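Local coordinates for branched-chain amino acid aminotransferase (Thermoproteus uzoniensis, PDB 5CE8) that transfers amino groups between branched-chain L-amino acids and 2-oxoglutarate with pyridoxal 5'-phosphate as cofactor, and is specific for L-amino acids and R-amines, at the interface of chains A and B. Numbering follows the deposited sequence. Chains: chain A/B, Branched-chain amino acid aminotransferase.

The interface of chains A and B. Residues chain A 38-40, 117, 119; chain B 164-165, 167-168, 171.
With CG1 anti to its carbonyl carbon (chi1 -72°) and CD1 carried on in an extended chain (chi2 169°), B:Ile171 reaches from its helix in between A:Tyr38, A:Phe40, A:Leu117 and A:Val119. A:Phe40 has CG anti to the backbone N (chi1 -168°), which turns its side chain across that of B:Ile171 at about a right angle. The tip CD1 of the isoleucine lies 3.6 Å from A:Phe40 CB and also touches ring atom CD1, while it stands 3.8 Å from A:Tyr38 CB. The other branch meets A:Val119 methyl to methyl, CG2 to CG2 at 3.5 Å. That same valine methyl lies over one face of the A:Phe40 ring, toward its rim, packing it from within chain A. Lower on the isoleucine, CG1 runs beside the carbonyl O of A:Leu117 at 3.7 Å.

One helical turn before B:Ile171, B:Tyr167 meets A:Tyr38; their side chains cross obliquely, ring CD1 of A:Tyr38 resting 3.7 Å from CB of B:Tyr167. A:Leu117 CD2 sits over the centre of a face of the A:Tyr38 ring, 3.7 Å above it, backing the ring from its own subunit. B:Leu168 CD1 lies 3.7 Å from ring atom CD1 of A:Phe40, and its CB passes the carbonyl of A:Gly39. The side chains meet through apolar packing; A:Tyr38 O approaches B:Leu168 N to 2.9 Å, but the N-H is directed away and no hydrogen bond forms.

This patch of the two-fold homodimer interface, usual for class-IV aminotransferases, probably helps place cofactor-binding B:Tyr167, which begins helix 167-179; the helix's first turns lie against the end of helix 34-38 and the following residues of chain A.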
loop_
_atom_site.group_PDB
_atom_site.type_symbol
_atom_site.label_atom_id
_atom_site.label_comp_id
_atom_site.label_asym_id
_atom_site.label_seq_id
_atom_site.Cartn_x
_atom_site.Cartn_y
_atom_site.Cartn_z
ATOM N N TYR A 38 -2.914 -13.988 24.357
ATOM C CA TYR A 38 -3.401 -13.348 23.098
ATOM C C TYR A 38 -3.417 -11.771 23.040
ATOM O O TYR A 38 -4.001 -11.198 22.103
ATOM C CB TYR A 38 -4.813 -13.842 22.809
ATOM C CG TYR A 38 -4.949 -15.330 22.836
ATOM C CD1 TYR A 38 -4.079 -16.190 22.127
ATOM C CD2 TYR A 38 -5.989 -15.914 23.537
ATOM C CE1 TYR A 38 -4.232 -17.574 22.204
ATOM C CE2 TYR A 38 -6.125 -17.271 23.644
ATOM C CZ TYR A 38 -5.298 -18.112 22.980
ATOM O OH TYR A 38 -5.587 -19.464 23.130
ATOM N N GLY A 39 -2.801 -11.116 24.031
ATOM C CA GLY A 39 -2.714 -9.646 24.169
ATOM C C GLY A 39 -4.058 -8.932 24.152
ATOM O O GLY A 39 -4.186 -7.858 23.625
ATOM N N PHE A 40 -5.042 -9.499 24.828
ATOM C CA PHE A 40 -6.325 -8.919 24.963
ATOM C C PHE A 40 -6.527 -8.285 26.356
ATOM O O PHE A 40 -7.011 -8.950 27.359
ATOM C CB PHE A 40 -7.361 -9.969 24.739
ATOM C CG PHE A 40 -8.730 -9.396 24.570
ATOM C CD1 PHE A 40 -9.077 -8.778 23.384
ATOM C CD2 PHE A 40 -9.715 -9.534 25.542
ATOM C CE1 PHE A 40 -10.373 -8.275 23.191
ATOM C CE2 PHE A 40 -11.024 -8.949 25.381
ATOM C CZ PHE A 40 -11.333 -8.312 24.198
ATOM N N LEU A 117 -10.237 -18.152 21.316
ATOM C CA LEU A 117 -10.233 -16.733 20.960
ATOM C C LEU A 117 -11.548 -16.004 21.093
ATOM O O LEU A 117 -11.587 -14.789 20.853
ATOM C CB LEU A 117 -9.743 -16.523 19.516
ATOM C CG LEU A 117 -8.425 -17.142 19.207
ATOM C CD1 LEU A 117 -8.287 -17.187 17.700
ATOM C CD2 LEU A 117 -7.342 -16.383 19.939
ATOM N N VAL A 119 -13.632 -14.238 23.123
ATOM C CA VAL A 119 -13.587 -13.576 24.435
ATOM C C VAL A 119 -14.892 -12.840 24.773
ATOM O O VAL A 119 -15.059 -12.271 25.865
ATOM C CB VAL A 119 -12.309 -12.701 24.557
ATOM C CG1 VAL A 119 -11.092 -13.587 24.490
ATOM C CG2 VAL A 119 -12.239 -11.608 23.517
ATOM N N THR B 164 2.276 -13.718 21.442
ATOM C CA THR B 164 1.027 -13.448 22.215
ATOM C C THR B 164 0.315 -12.213 21.759
ATOM O O THR B 164 -0.864 -12.282 21.292
ATOM C CB THR B 164 1.334 -13.435 23.747
ATOM O OG1 THR B 164 2.371 -12.523 23.967
ATOM C CG2 THR B 164 1.836 -14.857 24.288
ATOM N N GLY B 165 1.086 -11.135 21.684
ATOM C CA GLY B 165 0.583 -9.824 21.344
ATOM C C GLY B 165 -0.077 -9.725 19.980
ATOM O O GLY B 165 -1.061 -9.093 19.863
ATOM N N TYR B 167 -2.117 -11.858 18.642
ATOM C CA TYR B 167 -3.502 -12.473 18.643
ATOM C C TYR B 167 -4.724 -11.513 18.998
ATOM O O TYR B 167 -5.907 -11.921 18.914
ATOM C CB TYR B 167 -3.479 -13.851 19.375
ATOM C CG TYR B 167 -2.712 -14.793 18.537
ATOM C CD1 TYR B 167 -1.375 -14.680 18.501
ATOM C CD2 TYR B 167 -3.325 -15.690 17.671
ATOM C CE1 TYR B 167 -0.632 -15.326 17.592
ATOM C CE2 TYR B 167 -2.530 -16.475 16.796
ATOM C CZ TYR B 167 -1.160 -16.241 16.782
ATOM O OH TYR B 167 -0.228 -16.909 16.019
ATOM N N LEU B 168 -4.445 -10.263 19.367
ATOM C CA LEU B 168 -5.445 -9.252 19.443
ATOM C C LEU B 168 -6.160 -9.033 18.070
ATOM O O LEU B 168 -7.430 -8.990 17.949
ATOM C CB LEU B 168 -4.847 -7.946 20.036
ATOM C CG LEU B 168 -5.805 -6.693 19.951
ATOM C CD1 LEU B 168 -6.941 -6.956 20.915
ATOM C CD2 LEU B 168 -5.312 -5.335 20.382
ATOM N N ILE B 171 -8.277 -12.128 17.646
ATOM C CA ILE B 171 -9.498 -11.977 18.396
ATOM C C ILE B 171 -10.467 -11.024 17.690
ATOM O O ILE B 171 -11.655 -11.300 17.540
ATOM C CB ILE B 171 -9.248 -11.483 19.812
ATOM C CG1 ILE B 171 -8.619 -12.580 20.645
ATOM C CG2 ILE B 171 -10.538 -11.046 20.453
ATOM C CD1 ILE B 171 -8.110 -12.144 21.941
#